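PDB 7BYS: galactan 1,3-beta-galactosidase, which probably releases galactose from the ends of beta-1,3-galactan chains of arabinogalactans by hydrolysis, as an exo-acting glycoside hydrolase of family 43. Local coordinates for residues 189-192 and 197-200; 139-144 and 219-224; 274-279 and 283-288; 202-207 and 212-217. All blocks are in the same frame, centred on the assembly; numbering follows the deposited sequence.

Contact 1 (189-192 and 197-200); sequences PGIV and EYFL
Leu200 lies against Ile191 and Pro189 of the neighbouring strand, and its side chain shows how a branched residue can serve two partners across one hairpin. Its CB sits 3.9 Å from Ile191 CG1. CG then stands anti to the backbone N (chi1 169°), which carries the branch back toward segment 189-192. There CD1 meets Ile191 CG1 at 3.8 Å, approaches the carbonyl of Gly190, and touches Pro189 CB at 4.1 Å. Ile191 answers with both its branches: CG1 faces Leu200, whereas CG2 reaches the edge of the Tyr198 ring and lies 4.2 Å from Tyr198 CB. The backbone beneath is an antiparallel beta hairpin of a blade in the five-bladed beta-propeller of family 43. Val192 and Phe199 form its hydrogen-bonded pair: Val192 N gives to Phe199 O at 2.9 Å, with the donor in the carbonyl plane, and Phe199 N returns a bond to Val192 O. Ile191 and Leu200 form the adjoining non-hydrogen-bonded pair, where CA-H...O contacts run from Ile191 CA to Phe199 O and from Leu200 CA to Gly190 O. On the face that carries Val192 and Phe199, Val192 CG1 meets Phe199 CB at 4.2 Å, while the Phe199 ring turns outward to an edge-to-face contact with Phe277. The other face packs on strands 150-156 and 161-167, Leu153 touching Pro189 and Ile191. Pro189 also comes close to Asp137, which binds galactose in a complex of this enzyme, though no sugar is bound here.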
loop_
_atom_site.group_PDB
_atom_site.type_symbol
_atom_site.label_atom_id
_atom_site.label_comp_id
_atom_site.label_asym_id
_atom_site.label_seq_id
_atom_site.Cartn_x
_atom_site.Cartn_y
_atom_site.Cartn_z
ATOM N N PRO A 189 -6.514 7.636 6.487
ATOM C CA PRO A 189 -7.338 8.380 5.533
ATOM C C PRO A 189 -6.536 8.933 4.364
ATOM O O PRO A 189 -5.329 9.160 4.442
ATOM C CB PRO A 189 -7.868 9.549 6.374
ATOM C CG PRO A 189 -6.755 9.809 7.358
ATOM C CD PRO A 189 -6.246 8.426 7.707
ATOM N N GLY A 190 -7.261 9.185 3.277
ATOM C CA GLY A 190 -6.802 10.085 2.233
ATOM C C GLY A 190 -7.998 10.609 1.473
ATOM O O GLY A 190 -9.048 9.960 1.435
ATOM N N ILE A 191 -7.852 11.793 0.866
ATOM C CA ILE A 191 -8.905 12.359 0.024
ATOM C C ILE A 191 -8.350 12.658 -1.359
ATOM O O ILE A 191 -7.245 13.194 -1.504
ATOM C CB ILE A 191 -9.587 13.609 0.626
ATOM C CG1 ILE A 191 -10.510 13.193 1.781
ATOM C CG2 ILE A 191 -10.336 14.417 -0.467
ATOM C CD1 ILE A 191 -11.060 14.364 2.610
ATOM N N VAL A 192 -9.126 12.295 -2.374
ATOM C CA VAL A 192 -8.820 12.649 -3.748
ATOM C C VAL A 192 -10.068 13.263 -4.369
ATOM O O VAL A 192 -11.193 12.814 -4.111
ATOM C CB VAL A 192 -8.302 11.422 -4.532
ATOM C CG1 VAL A 192 -9.366 10.348 -4.628
ATOM C CG2 VAL A 192 -7.803 11.839 -5.910
ATOM N N GLU A 197 -15.972 16.572 -6.871
ATOM C CA GLU A 197 -16.456 15.909 -5.669
ATOM C C GLU A 197 -15.261 15.373 -4.888
ATOM O O GLU A 197 -14.218 15.047 -5.466
ATOM C CB GLU A 197 -17.380 14.757 -6.078
ATOM C CG GLU A 197 -18.016 13.988 -4.939
ATOM C CD GLU A 197 -19.364 14.552 -4.529
ATOM O OE1 GLU A 197 -20.101 13.836 -3.808
ATOM O OE2 GLU A 197 -19.682 15.702 -4.922
ATOM N N TYR A 198 -15.414 15.287 -3.569
ATOM C CA TYR A 198 -14.348 14.822 -2.687
ATOM C C TYR A 198 -14.590 13.364 -2.318
ATOM O O TYR A 198 -15.699 12.996 -1.914
ATOM C CB TYR A 198 -14.288 15.653 -1.404
ATOM C CG TYR A 198 -14.127 17.132 -1.632
ATOM C CD1 TYR A 198 -12.864 17.705 -1.729
ATOM C CD2 TYR A 198 -15.237 17.960 -1.751
ATOM C CE1 TYR A 198 -12.710 19.066 -1.943
ATOM C CE2 TYR A 198 -15.087 19.327 -1.963
ATOM C CZ TYR A 198 -13.828 19.866 -2.055
ATOM O OH TYR A 198 -13.693 21.227 -2.266
ATOM N N PHE A 199 -13.554 12.539 -2.443
ATOM C CA PHE A 199 -13.647 11.121 -2.123
ATOM C C PHE A 199 -12.658 10.799 -1.016
ATOM O O PHE A 199 -11.445 10.969 -1.196
ATOM C CB PHE A 199 -13.384 10.263 -3.363
ATOM C CG PHE A 199 -14.520 10.265 -4.324
ATOM C CD1 PHE A 199 -14.684 11.317 -5.208
ATOM C CD2 PHE A 199 -15.438 9.239 -4.323
ATOM C CE1 PHE A 199 -15.762 11.337 -6.095
ATOM C CE2 PHE A 199 -16.519 9.252 -5.206
ATOM C CZ PHE A 199 -16.669 10.305 -6.090
ATOM N N LEU A 200 -13.181 10.330 0.113
ATOM C CA LEU A 200 -12.389 9.916 1.260
ATOM C C LEU A 200 -12.242 8.402 1.214
ATOM O O LEU A 200 -13.236 7.684 1.049
ATOM C CB LEU A 200 -13.107 10.331 2.551
ATOM C CG LEU A 200 -12.578 9.771 3.873
ATOM C CD1 LEU A 200 -11.207 10.340 4.201
ATOM C CD2 LEU A 200 -13.535 10.040 5.018
#

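Contact 2 (139-144 and 219-224); sequences SIFQDD and SSLAGP
The backbones of strand 138-142 and of the type I turn from Ser220 to Gly223 stay far apart, the nearest CA atoms, those of Asp143 and Leu221, being 9.7 Å from each other, and no hydrogen bond joins them. The side chains of Phe141 and Leu221 span the gap. From the turn, Leu221 sends CD1 to the Phe141 ring, 4.1 Å from CE2 and equally near CD2, the methyl approaching that side of the ring obliquely. At chi1 172° the Phe141 ring swings away from its own amide nitrogen and out toward the turn. The same methyl lies 4.3 Å from Asp143 OD2, which is hydrogen-bonded to Tyr198 OH; Asp143 OD1 takes the backbone N of Asp144 at 2.8 Å from above the carboxylate plane and forms a salt bridge with Lys193. The turn carries its own bracing: Gly223 N bonds to Ser220 O, and Ser220 OG accepts from Ala222 N at 3.0 Å, an ST turn. Between strand 138-142, the first of its four-stranded blade, and the loop that follows strand 214-218, Ile191 of strand 189-194 touches both Phe141 and Leu221, as does Tyr151 of strand 150-156, while Tyr198 of strand 197-204 packs on Leu221.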
loop_
_atom_site.group_PDB
_atom_site.type_symbol
_atom_site.label_atom_id
_atom_site.label_comp_id
_atom_site.label_asym_id
_atom_site.label_seq_id
_atom_site.Cartn_x
_atom_site.Cartn_y
_atom_site.Cartn_z
ATOM N N SER A 139 -3.880 12.377 7.452
ATOM C CA SER A 139 -3.376 12.801 6.161
ATOM C C SER A 139 -3.600 14.302 6.040
ATOM O O SER A 139 -4.269 14.924 6.875
ATOM C CB SER A 139 -4.039 12.011 5.027
ATOM O OG SER A 139 -3.514 12.377 3.763
ATOM N N ILE A 140 -3.056 14.877 4.973
ATOM C CA ILE A 140 -3.248 16.285 4.639
ATOM C C ILE A 140 -3.829 16.317 3.239
ATOM O O ILE A 140 -3.287 15.684 2.329
ATOM C CB ILE A 140 -1.915 17.060 4.671
ATOM C CG1 ILE A 140 -1.293 17.035 6.070
ATOM C CG2 ILE A 140 -2.104 18.501 4.156
ATOM C CD1 ILE A 140 -2.073 17.806 7.087
ATOM N N PHE A 141 -4.933 17.039 3.067
ATOM C CA PHE A 141 -5.529 17.247 1.754
ATOM C C PHE A 141 -5.447 18.727 1.404
ATOM O O PHE A 141 -5.839 19.583 2.204
ATOM C CB PHE A 141 -6.997 16.791 1.736
ATOM C CG PHE A 141 -7.701 17.158 0.465
ATOM C CD1 PHE A 141 -7.402 16.493 -0.718
ATOM C CD2 PHE A 141 -8.592 18.223 0.428
ATOM C CE1 PHE A 141 -7.999 16.855 -1.908
ATOM C CE2 PHE A 141 -9.199 18.594 -0.770
ATOM C CZ PHE A 141 -8.903 17.908 -1.937
ATOM N N GLN A 142 -4.943 19.028 0.210
ATOM C CA GLN A 142 -4.871 20.395 -0.294
ATOM C C GLN A 142 -5.885 20.556 -1.423
ATOM O O GLN A 142 -5.786 19.886 -2.457
ATOM C CB GLN A 142 -3.463 20.688 -0.803
ATOM C CG GLN A 142 -3.239 22.130 -1.232
ATOM C CD GLN A 142 -1.817 22.332 -1.720
ATOM O OE1 GLN A 142 -1.325 21.550 -2.530
ATOM N NE2 GLN A 142 -1.143 23.353 -1.202
ATOM N N ASP A 143 -6.849 21.457 -1.229
ATOM C CA ASP A 143 -7.868 21.705 -2.233
ATOM C C ASP A 143 -7.299 22.568 -3.356
ATOM O O ASP A 143 -6.212 23.145 -3.256
ATOM C CB ASP A 143 -9.069 22.389 -1.580
ATOM C CG ASP A 143 -10.390 22.059 -2.260
ATOM O OD1 ASP A 143 -10.393 21.449 -3.350
ATOM O OD2 ASP A 143 -11.438 22.425 -1.669
ATOM N N ASP A 144 -8.064 22.658 -4.448
ATOM C CA ASP A 144 -7.657 23.425 -5.620
ATOM C C ASP A 144 -8.473 24.701 -5.783
ATOM O O ASP A 144 -8.616 25.212 -6.902
ATOM C CB ASP A 144 -7.668 22.560 -6.889
ATOM C CG ASP A 144 -9.051 22.035 -7.242
ATOM O OD1 ASP A 144 -10.023 22.285 -6.499
ATOM O OD2 ASP A 144 -9.166 21.358 -8.290
ATOM N N SER A 219 -19.891 16.649 -1.579
ATOM C CA SER A 219 -19.667 17.833 -2.408
ATOM C C SER A 219 -18.930 18.941 -1.668
ATOM O O SER A 219 -18.507 19.921 -2.293
ATOM C CB SER A 219 -20.993 18.372 -2.955
ATOM O OG SER A 219 -21.792 18.897 -1.914
ATOM N N SER A 220 -18.759 18.803 -0.360
ATOM C CA SER A 220 -18.005 19.741 0.451
ATOM C C SER A 220 -17.279 18.941 1.524
ATOM O O SER A 220 -17.752 17.886 1.949
ATOM C CB SER A 220 -18.941 20.785 1.096
ATOM O OG SER A 220 -18.449 21.223 2.351
ATOM N N LEU A 221 -16.121 19.436 1.956
ATOM C CA LEU A 221 -15.406 18.738 3.018
ATOM C C LEU A 221 -16.192 18.702 4.318
ATOM O O LEU A 221 -15.948 17.825 5.154
ATOM C CB LEU A 221 -14.020 19.338 3.216
ATOM C CG LEU A 221 -13.215 18.981 1.968
ATOM C CD1 LEU A 221 -12.098 19.954 1.750
ATOM C CD2 LEU A 221 -12.703 17.543 2.060
ATOM N N ALA A 222 -17.138 19.623 4.499
ATOM C CA ALA A 222 -17.998 19.625 5.677
ATOM C C ALA A 222 -19.051 18.530 5.643
ATOM O O ALA A 222 -19.754 18.340 6.645
ATOM C CB ALA A 222 -18.700 20.980 5.812
ATOM N N GLY A 223 -19.171 17.803 4.535
ATOM C CA GLY A 223 -20.237 16.848 4.368
ATOM C C GLY A 223 -21.457 17.488 3.737
ATOM O O GLY A 223 -21.425 18.645 3.309
ATOM N N PRO A 224 -22.568 16.744 3.670
ATOM C CA PRO A 224 -22.692 15.397 4.230
ATOM C C PRO A 224 -21.945 14.346 3.421
ATOM O O PRO A 224 -21.951 14.361 2.190
ATOM C CB PRO A 224 -24.203 15.137 4.190
ATOM C CG PRO A 224 -24.691 15.971 3.082
ATOM C CD PRO A 224 -23.828 17.207 3.062
#

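Contact 3 (274-279 and 283-288); sequences PLDFSS and QIVHAD
Just past the short strand 283-284, Val285 packs on Pro274 of strand 269-276, and three backbone hydrogen bonds tie this antiparallel hairpin together. Val285 N gives to Pro274 O at 2.9 Å in a nearly straight bond (173°). Asp276 and Gln283 make up the hydrogen-bonded pair, each amide donating to the other's carbonyl: Asp276 N to Gln283 O at 2.9 Å, and Gln283 N to Asp276 O at 3.0 Å. In the conformer described, one of two, both oxygens of the Asp276 carboxylate accept hydrogen bonds. Its OD1 accepts from Ser278 N at 2.8 Å, closing an Asx turn, and from Ser278 OG at 2.6 Å, the two donors coming from opposite faces of the carboxylate plane; OD2 is hydrogen-bonded to Tyr299 OH. Gln283 NE2 finds Asp230 O. Apolar contacts fill in between these bonds: Pro274 CB meets Val285 CB at 4.0 Å, the two side chains crossing at about a right angle, Val285 CG2 lies 3.6 Å from Asp276 CB, and on the face of Leu275 and Ile284 the methyl CD1 of Leu275 lies 3.9 Å from Ile284 CG1. Strand 283-284 is the last of this four-stranded sheet, although Ile284 also bonds through its backbone to Ile231; strand 252-259 flanks strand 269-276 on its other side, and Tyr299 and Val301 of strand 298-301 pack on Val285.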
loop_
_atom_site.group_PDB
_atom_site.type_symbol
_atom_site.label_atom_id
_atom_site.label_comp_id
_atom_site.label_asym_id
_atom_site.label_seq_id
_atom_site.Cartn_x
_atom_site.Cartn_y
_atom_site.Cartn_z
ATOM N N PRO A 274 -4.893 0.634 -9.714
ATOM C CA PRO A 274 -5.811 1.655 -10.227
ATOM C C PRO A 274 -7.067 1.704 -9.369
ATOM O O PRO A 274 -7.573 0.680 -8.908
ATOM C CB PRO A 274 -6.128 1.173 -11.654
ATOM C CG PRO A 274 -5.010 0.195 -12.000
ATOM C CD PRO A 274 -4.672 -0.454 -10.680
ATOM N N LEU A 275 -7.559 2.905 -9.147
ATOM C CA LEU A 275 -8.830 3.125 -8.472
ATOM C C LEU A 275 -9.739 3.673 -9.561
ATOM O O LEU A 275 -9.607 4.833 -9.965
ATOM C CB LEU A 275 -8.658 4.115 -7.327
ATOM C CG LEU A 275 -9.712 4.174 -6.224
ATOM C CD1 LEU A 275 -9.925 2.810 -5.560
ATOM C CD2 LEU A 275 -9.290 5.206 -5.173
ATOM N N ASP A 276 -10.621 2.824 -10.068
ATOM C CA ASP A 276 -11.423 3.155 -11.232
ATOM C C ASP A 276 -12.761 3.744 -10.808
ATOM O O ASP A 276 -13.473 3.160 -9.985
ATOM C CB ASP A 276 -11.629 1.917 -12.103
ATOM C CG ASP A 276 -12.089 2.270 -13.494
ATOM O OD1 ASP A 276 -13.228 2.756 -13.614
ATOM O OD2 ASP A 276 -11.312 2.091 -14.458
ATOM N N PHE A 277 -13.088 4.904 -11.373
ATOM C CA PHE A 277 -14.306 5.638 -11.054
ATOM C C PHE A 277 -15.379 5.507 -12.127
ATOM O O PHE A 277 -16.421 6.164 -12.017
ATOM C CB PHE A 277 -13.994 7.132 -10.900
ATOM C CG PHE A 277 -13.373 7.505 -9.578
ATOM C CD1 PHE A 277 -12.044 7.217 -9.312
ATOM C CD2 PHE A 277 -14.119 8.176 -8.612
ATOM C CE1 PHE A 277 -11.466 7.575 -8.104
ATOM C CE2 PHE A 277 -13.545 8.535 -7.402
ATOM C CZ PHE A 277 -12.217 8.239 -7.152
ATOM N N SER A 278 -15.149 4.688 -13.156
ATOM C CA SER A 278 -16.051 4.646 -14.303
ATOM C C SER A 278 -17.494 4.319 -13.932
ATOM O O SER A 278 -18.403 4.648 -14.700
ATOM C CB SER A 278 -15.548 3.638 -15.333
ATOM O OG SER A 278 -15.503 2.339 -14.765
ATOM N N SER A 279 -17.735 3.678 -12.792
ATOM C CA SER A 279 -19.096 3.387 -12.365
ATOM C C SER A 279 -19.680 4.478 -11.474
ATOM O O SER A 279 -20.794 4.315 -10.966
ATOM C CB SER A 279 -19.158 2.034 -11.653
ATOM O OG SER A 279 -18.772 2.155 -10.292
ATOM N N GLN A 283 -13.453 1.843 -7.276
ATOM C CA GLN A 283 -13.203 0.432 -7.002
ATOM C C GLN A 283 -11.771 0.114 -7.385
ATOM O O GLN A 283 -11.308 0.528 -8.449
ATOM C CB GLN A 283 -14.135 -0.478 -7.813
ATOM C CG GLN A 283 -15.569 -0.567 -7.303
ATOM C CD GLN A 283 -15.661 -1.071 -5.875
ATOM O OE1 GLN A 283 -15.483 -2.261 -5.601
ATOM N NE2 GLN A 283 -15.935 -0.160 -4.955
ATOM N N ILE A 284 -11.064 -0.601 -6.507
ATOM C CA ILE A 284 -9.737 -1.085 -6.855
ATOM C C ILE A 284 -9.856 -2.029 -8.042
ATOM O O ILE A 284 -10.724 -2.910 -8.069
ATOM C CB ILE A 284 -9.100 -1.785 -5.643
ATOM C CG1 ILE A 284 -8.574 -0.757 -4.640
ATOM C CG2 ILE A 284 -8.003 -2.753 -6.099
ATOM C CD1 ILE A 284 -8.020 -1.373 -3.359
ATOM N N VAL A 285 -9.005 -1.827 -9.040
ATOM C CA VAL A 285 -8.827 -2.780 -10.128
ATOM C C VAL A 285 -7.701 -3.711 -9.700
ATOM O O VAL A 285 -6.550 -3.283 -9.567
ATOM C CB VAL A 285 -8.459 -2.056 -11.424
ATOM C CG1 VAL A 285 -8.252 -3.058 -12.570
ATOM C CG2 VAL A 285 -9.525 -1.026 -11.773
ATOM N N HIS A 286 -8.024 -4.974 -9.445
ATOM C CA HIS A 286 -7.011 -5.918 -8.975
ATOM C C HIS A 286 -6.172 -6.379 -10.159
ATOM O O HIS A 286 -6.494 -7.361 -10.837
ATOM C CB HIS A 286 -7.647 -7.099 -8.260
ATOM C CG HIS A 286 -6.644 -8.061 -7.720
ATOM N ND1 HIS A 286 -6.462 -9.322 -8.254
ATOM C CD2 HIS A 286 -5.729 -7.931 -6.732
ATOM C CE1 HIS A 286 -5.502 -9.939 -7.590
ATOM N NE2 HIS A 286 -5.042 -9.120 -6.662
ATOM N N ALA A 287 -5.078 -5.665 -10.392
ATOM C CA ALA A 287 -4.181 -5.894 -11.522
ATOM C C ALA A 287 -2.825 -6.288 -10.962
ATOM O O ALA A 287 -2.117 -5.446 -10.396
ATOM C CB ALA A 287 -4.037 -4.628 -12.364
ATOM N N ASP A 288 -2.453 -7.565 -11.128
ATOM C CA ASP A 288 -1.175 -8.037 -10.606
ATOM C C ASP A 288 -0.011 -7.282 -11.227
ATOM O O ASP A 288 1.005 -7.049 -10.564
ATOM C CB ASP A 288 -0.984 -9.529 -10.912
ATOM C CG ASP A 288 -2.066 -10.417 -10.305
ATOM O OD1 ASP A 288 -2.390 -10.257 -9.110
ATOM O OD2 ASP A 288 -2.576 -11.303 -11.022
#

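Contact 4 (202-207 and 212-217); sequences ASHTSG and PNKWFS
Two backbone bonds tie Ala202 to Lys214 as a hydrogen-bonded antiparallel pair. Lys214 N gives to Ala202 O at 2.8 Å, nearly along the C=O axis, and Ala202 N returns a bond to Lys214 O at 3.0 Å. Beyond this pair the strands splay, their short axes running at 128° to each other. Van der Waals contacts come next. The amide of Asn213 lies against Ser203, its ND2 3.2 Å from Ser203 CB; Ala202 CB meets the Phe216 ring obliquely at CE1, 4.4 Å away; and the bent chain of Lys214 (chi2 -70°) brings CE to the edge of the His204 ring, 4.3 Å from CD2. Polar side chains are satisfied mostly by third parties. Ser203 OG, held between the backbone N and the carbonyl carbon (chi1 80°), donates to His204 O at 2.9 Å and also bonds with Gln242, which binds galactose in a complex of this enzyme, so the hairpin borders the sugar site, empty here. Asn213 OD1 accepts from Asn243 N, His204 NE2 pairs with Gln228, and Lys214 NZ makes a salt bridge with Asp230. Within the sheet, strand 197-204 has strands 186-187 and 189-194 along one edge and strand 214-218 along the other, with strand 229-230 beyond the latter.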
loop_
_atom_site.group_PDB
_atom_site.type_symbol
_atom_site.label_atom_id
_atom_site.label_comp_id
_atom_site.label_asym_id
_atom_site.label_seq_id
_atom_site.Cartn_x
_atom_site.Cartn_y
_atom_site.Cartn_z
ATOM N N ALA A 202 -10.516 5.259 3.546
ATOM C CA ALA A 202 -10.039 5.042 4.907
ATOM C C ALA A 202 -10.190 3.573 5.270
ATOM O O ALA A 202 -10.996 2.848 4.685
ATOM C CB ALA A 202 -10.813 5.916 5.905
ATOM N N SER A 203 -9.411 3.146 6.245
ATOM C CA SER A 203 -9.578 1.837 6.855
ATOM C C SER A 203 -10.389 1.948 8.142
ATOM O O SER A 203 -10.641 3.032 8.665
ATOM C CB SER A 203 -8.215 1.195 7.115
ATOM O OG SER A 203 -7.606 1.709 8.291
ATOM N N HIS A 204 -10.794 0.798 8.662
ATOM C CA HIS A 204 -11.231 0.748 10.045
ATOM C C HIS A 204 -10.032 0.466 10.949
ATOM O O HIS A 204 -8.880 0.419 10.495
ATOM C CB HIS A 204 -12.399 -0.219 10.214
ATOM C CG HIS A 204 -13.714 0.393 9.853
ATOM N ND1 HIS A 204 -14.290 1.401 10.596
ATOM C CD2 HIS A 204 -14.529 0.191 8.793
ATOM C CE1 HIS A 204 -15.425 1.766 10.029
ATOM N NE2 HIS A 204 -15.588 1.054 8.928
ATOM N N THR A 205 -10.294 0.309 12.248
ATOM C CA THR A 205 -9.233 0.138 13.247
ATOM C C THR A 205 -9.132 -1.342 13.586
ATOM O O THR A 205 -9.940 -1.870 14.355
ATOM C CB THR A 205 -9.511 0.960 14.503
ATOM O OG1 THR A 205 -10.823 0.667 14.992
ATOM C CG2 THR A 205 -9.425 2.435 14.198
ATOM N N SER A 206 -8.137 -2.012 13.017
ATOM C CA SER A 206 -7.868 -3.405 13.354
ATOM C C SER A 206 -6.383 -3.619 13.626
ATOM O O SER A 206 -5.844 -4.699 13.369
ATOM C CB SER A 206 -8.397 -4.360 12.283
ATOM O OG SER A 206 -7.764 -4.132 11.036
ATOM N N GLY A 207 -5.717 -2.596 14.151
ATOM C CA GLY A 207 -4.295 -2.692 14.423
ATOM C C GLY A 207 -3.510 -2.916 13.150
ATOM O O GLY A 207 -3.762 -2.298 12.108
ATOM N N PRO A 212 -11.293 -4.446 5.392
ATOM C CA PRO A 212 -11.879 -3.879 4.168
ATOM C C PRO A 212 -11.917 -2.358 4.228
ATOM O O PRO A 212 -12.646 -1.777 5.039
ATOM C CB PRO A 212 -13.296 -4.476 4.150
ATOM C CG PRO A 212 -13.188 -5.717 4.981
ATOM C CD PRO A 212 -12.227 -5.365 6.071
ATOM N N ASN A 213 -11.135 -1.710 3.368
ATOM C CA ASN A 213 -11.101 -0.256 3.328
ATOM C C ASN A 213 -12.334 0.277 2.594
ATOM O O ASN A 213 -12.942 -0.410 1.766
ATOM C CB ASN A 213 -9.813 0.236 2.657
ATOM C CG ASN A 213 -8.588 0.178 3.575
ATOM O OD1 ASN A 213 -7.633 0.929 3.377
ATOM N ND2 ASN A 213 -8.587 -0.725 4.549
ATOM N N LYS A 214 -12.698 1.518 2.915
ATOM C CA LYS A 214 -13.980 2.085 2.518
ATOM C C LYS A 214 -13.793 3.423 1.811
ATOM O O LYS A 214 -12.805 4.130 2.021
ATOM C CB LYS A 214 -14.896 2.333 3.731
ATOM C CG LYS A 214 -15.054 1.152 4.666
ATOM C CD LYS A 214 -15.870 0.036 4.039
ATOM C CE LYS A 214 -16.069 -1.104 5.029
ATOM N NZ LYS A 214 -16.816 -2.234 4.400
ATOM N N TRP A 215 -14.788 3.777 0.992
ATOM C CA TRP A 215 -14.867 5.090 0.365
ATOM C C TRP A 215 -16.145 5.807 0.792
ATOM O O TRP A 215 -17.166 5.169 1.091
ATOM C CB TRP A 215 -14.764 5.009 -1.175
ATOM C CG TRP A 215 -15.958 4.454 -1.879
ATOM C CD1 TRP A 215 -16.197 3.143 -2.208
ATOM C CD2 TRP A 215 -17.072 5.201 -2.380
ATOM N NE1 TRP A 215 -17.398 3.037 -2.872
ATOM C CE2 TRP A 215 -17.956 4.285 -2.985
ATOM C CE3 TRP A 215 -17.415 6.558 -2.360
ATOM C CZ2 TRP A 215 -19.158 4.681 -3.573
ATOM C CZ3 TRP A 215 -18.604 6.950 -2.946
ATOM C CH2 TRP A 215 -19.463 6.013 -3.546
ATOM N N PHE A 216 -16.061 7.144 0.805
ATOM C CA PHE A 216 -17.149 8.064 1.132
ATOM C C PHE A 216 -17.006 9.243 0.180
ATOM O O PHE A 216 -15.889 9.586 -0.207
ATOM C CB PHE A 216 -17.000 8.641 2.554
ATOM C CG PHE A 216 -16.624 7.629 3.614
ATOM C CD1 PHE A 216 -15.337 7.117 3.693
ATOM C CD2 PHE A 216 -17.547 7.244 4.577
ATOM C CE1 PHE A 216 -14.995 6.203 4.687
ATOM C CE2 PHE A 216 -17.201 6.331 5.586
ATOM C CZ PHE A 216 -15.928 5.815 5.630
ATOM N N SER A 217 -18.110 9.879 -0.201
ATOM C CA SER A 217 -18.001 11.066 -1.042
ATOM C C SER A 217 -18.873 12.187 -0.495
ATOM O O SER A 217 -19.850 11.956 0.227
ATOM C CB SER A 217 -18.392 10.819 -2.503
ATOM O OG SER A 217 -19.718 10.350 -2.597
#

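Overall arrangement
Contacts 1 and 4 belong to one blade of the propeller and share strand 197-204, which pairs with strand 189-194 in the first and strand 214-218 in the second; their centres lie about 12 Å apart. Along the chain contact 1 closes before contact 4 opens, both within the span of contact 2, which joins the preceding blade to the turn after strand 214-218, its centre about 7 Å from that of contact 1. Contact 3 follows in the next blade, about 15 Å from contact 1 and 17 Å from contact 4, centre to centre. Contact 2 thus spans two blades, and Phe199 packing on Phe277 brings in the third, with galactose-binding residues beside contacts 1 and 4.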